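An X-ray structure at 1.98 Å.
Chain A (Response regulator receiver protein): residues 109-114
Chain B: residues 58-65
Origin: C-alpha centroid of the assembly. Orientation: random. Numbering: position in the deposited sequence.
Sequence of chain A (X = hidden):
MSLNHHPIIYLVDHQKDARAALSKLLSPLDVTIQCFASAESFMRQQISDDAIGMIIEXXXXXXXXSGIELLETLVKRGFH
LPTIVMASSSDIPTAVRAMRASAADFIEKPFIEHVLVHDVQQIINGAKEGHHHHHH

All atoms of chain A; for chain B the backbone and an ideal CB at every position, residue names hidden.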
ATOM      1  N   LYS A 109       9.030   5.339  -1.878  1.00 30.82           N
ATOM      2  CA  LYS A 109       7.752   5.724  -2.479  1.00 31.49           C
ATOM      3  C   LYS A 109       6.773   5.923  -1.309  1.00 31.66           C
ATOM      4  O   LYS A 109       6.851   5.209  -0.315  1.00 29.24           O
ATOM      5  CB  LYS A 109       7.225   4.617  -3.402  1.00 33.95           C
ATOM      6  CG  LYS A 109       8.036   4.406  -4.669  1.00 36.41           C
ATOM      7  CD  LYS A 109       7.317   3.480  -5.647  1.00 39.87           C
ATOM      8  CE  LYS A 109       7.251   2.043  -5.139  1.00 40.56           C
ATOM      9  NZ  LYS A 109       6.572   1.135  -6.125  1.00 43.00           N
ATOM     10  N   PRO A 110       5.866   6.909  -1.396  1.00 32.63           N
ATOM     11  CA  PRO A 110       5.654   7.877  -2.477  1.00 33.12           C
ATOM     12  C   PRO A 110       6.917   8.693  -2.700  1.00 32.35           C
ATOM     13  O   PRO A 110       7.581   9.116  -1.748  1.00 33.34           O
ATOM     14  CB  PRO A 110       4.491   8.722  -1.959  1.00 32.61           C
ATOM     15  CG  PRO A 110       4.678   8.667  -0.475  1.00 34.92           C
ATOM     16  CD  PRO A 110       4.974   7.205  -0.261  1.00 33.58           C
ATOM     17  N   PHE A 111       7.242   8.911  -3.963  1.00 32.37           N
ATOM     18  CA  PHE A 111       8.451   9.633  -4.328  1.00 34.77           C
ATOM     19  C   PHE A 111       8.204  11.027  -4.878  1.00 34.60           C
ATOM     20  O   PHE A 111       7.074  11.412  -5.190  1.00 33.27           O
ATOM     21  CB  PHE A 111       9.218   8.838  -5.382  1.00 35.96           C
ATOM     22  CG  PHE A 111       8.435   8.620  -6.639  1.00 36.60           C
ATOM     23  CD1 PHE A 111       7.349   7.755  -6.650  1.00 36.96           C
ATOM     24  CD2 PHE A 111       8.744   9.324  -7.798  1.00 37.41           C
ATOM     25  CE1 PHE A 111       6.577   7.594  -7.792  1.00 36.88           C
ATOM     26  CE2 PHE A 111       7.976   9.170  -8.946  1.00 38.01           C
ATOM     27  CZ  PHE A 111       6.889   8.302  -8.940  1.00 39.12           C
ATOM     28  N   ILE A 112       9.294  11.769  -4.996  1.00 35.84           N
ATOM     29  CA  ILE A 112       9.274  13.116  -5.528  1.00 37.74           C
ATOM     30  C   ILE A 112       9.561  12.908  -7.008  1.00 36.66           C
ATOM     31  O   ILE A 112      10.606  12.376  -7.375  1.00 32.77           O
ATOM     32  CB  ILE A 112      10.382  13.957  -4.885  1.00 40.77           C
ATOM     33  CG1 ILE A 112      10.329  13.786  -3.364  1.00 43.18           C
ATOM     34  CG2 ILE A 112      10.204  15.411  -5.255  1.00 42.08           C
ATOM     35  CD1 ILE A 112      11.484  14.422  -2.626  1.00 46.15           C
ATOM     36  N   GLU A 113       8.638  13.317  -7.865  1.00 37.71           N
ATOM     37  CA  GLU A 113       8.849  13.086  -9.278  1.00 40.61           C
ATOM     38  C   GLU A 113      10.152  13.614  -9.862  1.00 39.69           C
ATOM     39  O   GLU A 113      10.759  12.935 -10.689  1.00 39.51           O
ATOM     40  CB  GLU A 113       7.659  13.587 -10.098  1.00 43.26           C
ATOM     41  CG  GLU A 113       7.323  15.048  -9.956  1.00 48.34           C
ATOM     42  CD  GLU A 113       6.292  15.481 -10.982  1.00 51.68           C
ATOM     43  OE1 GLU A 113       5.245  14.804 -11.092  1.00 52.64           O
ATOM     44  OE2 GLU A 113       6.528  16.490 -11.682  1.00 52.20           O
ATOM     45  N   HIS A 114      10.613  14.792  -9.443  1.00 39.48           N
ATOM     46  CA  HIS A 114      11.851  15.299 -10.034  1.00 39.41           C
ATOM     47  C   HIS A 114      13.055  14.434  -9.681  1.00 37.34           C
ATOM     48  O   HIS A 114      14.014  14.358 -10.446  1.00 37.75           O
ATOM     49  CB  HIS A 114      12.106  16.772  -9.669  1.00 40.88           C
ATOM     50  CG  HIS A 114      12.657  16.988  -8.295  1.00 43.52           C
ATOM     51  ND1 HIS A 114      11.857  17.206  -7.195  1.00 45.03           N
ATOM     52  CD2 HIS A 114      13.934  17.047  -7.849  1.00 44.71           C
ATOM     53  CE1 HIS A 114      12.618  17.394  -6.130  1.00 45.14           C
ATOM     54  NE2 HIS A 114      13.882  17.302  -6.500  1.00 45.44           N
TER
ATOM     55  N   UNK B  58      -3.174  12.377   0.759  1.00 17.56           N
ATOM     56  CA  UNK B  58      -1.987  13.220   0.638  1.00 17.30           C
ATOM     57  C   UNK B  58      -1.086  12.901  -0.539  1.00 20.26           C
ATOM     58  O   UNK B  58      -0.433  13.795  -1.087  1.00 19.60           O
ATOM     59  CB  UNK B  58      -1.164  13.116   1.924  1.00 17.30           C
ATOM     60  N   UNK B  59      -1.041  11.631  -0.919  1.00 20.70           N
ATOM     61  CA  UNK B  59      -0.178  11.207  -2.007  1.00 23.14           C
ATOM     62  C   UNK B  59      -0.970  10.653  -3.182  1.00 25.26           C
ATOM     63  O   UNK B  59      -0.895   9.466  -3.495  1.00 27.22           O
ATOM     64  CB  UNK B  59       0.816  10.157  -1.508  1.00 23.14           C
ATOM     65  N   UNK B  60      -1.731  11.525  -3.832  1.00 26.28           N
ATOM     66  CA  UNK B  60      -2.541  11.127  -4.974  1.00 29.28           C
ATOM     67  C   UNK B  60      -1.688  10.524  -6.074  1.00 31.24           C
ATOM     68  O   UNK B  60      -0.657  11.075  -6.440  1.00 28.34           O
ATOM     69  CB  UNK B  60      -3.323  12.325  -5.515  1.00 29.28           C
ATOM     70  N   UNK B  61      -2.137   9.383  -6.588  1.00 35.05           N
ATOM     71  CA  UNK B  61      -1.446   8.670  -7.654  1.00 38.87           C
ATOM     72  C   UNK B  61       0.028   8.437  -7.357  1.00 40.69           C
ATOM     73  O   UNK B  61       0.868   8.533  -8.244  1.00 42.89           O
ATOM     74  CB  UNK B  61      -1.585   9.443  -8.967  1.00 38.87           C
ATOM     75  N   UNK B  62       0.332   8.133  -6.102  1.00 41.77           N
ATOM     76  CA  UNK B  62       1.700   7.853  -5.676  1.00 43.73           C
ATOM     77  C   UNK B  62       2.657   9.048  -5.704  1.00 42.63           C
ATOM     78  O   UNK B  62       3.811   8.926  -5.286  1.00 43.98           O
ATOM     79  CB  UNK B  62       2.274   6.745  -6.562  1.00 43.73           C
ATOM     80  N   UNK B  63       2.192  10.195  -6.195  1.00 40.37           N
ATOM     81  CA  UNK B  63       3.028  11.396  -6.251  1.00 37.29           C
ATOM     82  C   UNK B  63       3.011  12.079  -4.892  1.00 34.36           C
ATOM     83  O   UNK B  63       2.009  12.666  -4.500  1.00 32.18           O
ATOM     84  CB  UNK B  63       2.547  12.354  -7.343  1.00 37.29           C
ATOM     85  N   UNK B  64       4.136  11.995  -4.186  1.00 30.04           N
ATOM     86  CA  UNK B  64       4.272  12.552  -2.850  1.00 29.77           C
ATOM     87  C   UNK B  64       3.706  13.959  -2.661  1.00 29.06           C
ATOM     88  O   UNK B  64       4.029  14.873  -3.412  1.00 27.90           O
ATOM     89  CB  UNK B  64       5.754  12.564  -2.472  1.00 29.77           C
ATOM     90  N   UNK B  65       2.866  14.105  -1.640  1.00 27.63           N
ATOM     91  CA  UNK B  65       2.241  15.377  -1.283  1.00 25.27           C
ATOM     92  C   UNK B  65       1.336  16.037  -2.318  1.00 24.54           C
ATOM     93  O   UNK B  65       0.866  17.148  -2.082  1.00 25.06           O
ATOM     94  CB  UNK B  65       3.349  16.370  -0.929  1.00 25.27           C
TER

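Position 58 has no atom of the chain A stretch within 5.5 Å of its ideal CB. Chain A therefore sets no preference, and many residues would do. It is A58(B).

Position 59 points its CB toward chain A, 4.0 Å from CB of P110(A). The proline ring offers a nonpolar patch of CH groups. An aromatic ring would pack well, and an aliphatic chain could also fit. The residue is H59(B). CG of P110(A) sits over one face of the imidazole, 3.7 Å from the ring centroid and 9° off the ring normal, a CH-pi contact. The ring also serves its own loop: the backbone N of position 65 donates to ND1 of H59(B) at 2.9 Å, almost straight.

Positions 60 and 61 are out of reach of chain A. Position 60 accepts most residues; it is L60(B), whose backbone O takes a hydrogen bond from N of position 63 at 3.0 Å. Position 61 has positive phi (51/39), which glycine, asparagine or aspartate adopt most readily. It is nevertheless E61(B).

Position 62 also has positive phi (68/-5), again favouring glycine, asparagine or aspartate. Its CB points sideways, 4.6 Å from CE1 of F111(A); chain A leaves room there, and the backbone angles set the preference. It is D62(B). The main contact comes from the backbone: O of D62(B) lies 3.4 Å from CB of P110(A).

Position 63 points away from chain A, but its CB is 5.2 Å from OE1 of E113(A). A long or basic side chain could extend near that charge; a polar one would also be tolerated. It is K63(B). CD of K63(B) comes within 4.2 Å of OE1 of E113(A), yet NZ of K63(B) turns to OE1 of E61(B), a long salt bridge at 3.9 Å.

Position 64 points toward chain A. Its CB is tight against O of F111(A), at 3.2 Å, and 4.0 Å from O of P110(A). The backbone N donates to O of F111(A) at 3.2 Å, the one hydrogen bond between the stretches, and any residue but proline could supply it. A flexible chain such as lysine, arginine, glutamine or methionine could run on past the carbonyls. It is K64(B), extended throughout. CD of K64(B) lies 3.8 Å from O of P110(A), and the amine leads away to a partner elsewhere in the structure.

Position 65 has positive phi (61/5), which suits glycine, asparagine or aspartate. It is D65(B), just before a helix; its side chain makes no capping bond.

Chain B 58-65: AHLEDKKD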
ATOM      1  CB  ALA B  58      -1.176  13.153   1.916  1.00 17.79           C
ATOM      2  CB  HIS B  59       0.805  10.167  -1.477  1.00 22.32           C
ATOM      3  CG  HIS B  59       1.486  10.582  -0.209  1.00 20.88           C
ATOM      4  ND1 HIS B  59       2.261  11.718  -0.119  1.00 21.21           N
ATOM      5  CD2 HIS B  59       1.518  10.012   1.019  1.00 19.38           C
ATOM      6  CE1 HIS B  59       2.741  11.829   1.106  1.00 17.83           C
ATOM      7  NE2 HIS B  59       2.305  10.805   1.818  1.00 20.25           N
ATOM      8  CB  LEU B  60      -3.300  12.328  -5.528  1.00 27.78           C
ATOM      9  CG  LEU B  60      -4.424  12.838  -4.633  1.00 28.29           C
ATOM     10  CD1 LEU B  60      -4.874  14.205  -5.127  1.00 27.69           C
ATOM     11  CD2 LEU B  60      -5.579  11.843  -4.626  1.00 27.59           C
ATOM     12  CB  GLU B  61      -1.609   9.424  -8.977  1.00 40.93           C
ATOM     13  CG  GLU B  61      -3.069   9.680  -9.339  1.00 43.82           C
ATOM     14  CD  GLU B  61      -3.236  10.447 -10.638  1.00 46.23           C
ATOM     15  OE1 GLU B  61      -2.511  11.448 -10.830  1.00 49.59           O
ATOM     16  OE2 GLU B  61      -4.097  10.059 -11.459  1.00 43.79           O
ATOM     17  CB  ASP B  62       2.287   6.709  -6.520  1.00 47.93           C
ATOM     18  CG  ASP B  62       1.421   5.450  -6.499  1.00 51.21           C
ATOM     19  OD1 ASP B  62       0.565   5.318  -5.600  1.00 52.88           O
ATOM     20  OD2 ASP B  62       1.607   4.576  -7.379  1.00 54.70           O
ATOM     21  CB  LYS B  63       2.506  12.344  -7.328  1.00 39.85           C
ATOM     22  CG  LYS B  63       2.452  11.684  -8.692  1.00 43.46           C
ATOM     23  CD  LYS B  63       1.954  12.615  -9.787  1.00 46.35           C
ATOM     24  CE  LYS B  63       2.012  11.906 -11.138  1.00 47.20           C
ATOM     25  NZ  LYS B  63       1.267  10.611 -11.094  1.00 49.00           N
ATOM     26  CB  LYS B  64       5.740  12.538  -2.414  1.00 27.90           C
ATOM     27  CG  LYS B  64       5.914  12.748  -0.929  1.00 30.09           C
ATOM     28  CD  LYS B  64       7.351  12.637  -0.476  1.00 28.36           C
ATOM     29  CE  LYS B  64       7.407  12.477   1.037  1.00 29.61           C
ATOM     30  NZ  LYS B  64       8.790  12.322   1.583  1.00 31.07           N
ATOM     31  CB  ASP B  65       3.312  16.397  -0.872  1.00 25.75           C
ATOM     32  CG  ASP B  65       4.092  15.972   0.361  1.00 27.53           C
ATOM     33  OD1 ASP B  65       3.647  15.043   1.061  1.00 28.01           O
ATOM     34  OD2 ASP B  65       5.146  16.581   0.639  1.00 28.17           O
TER
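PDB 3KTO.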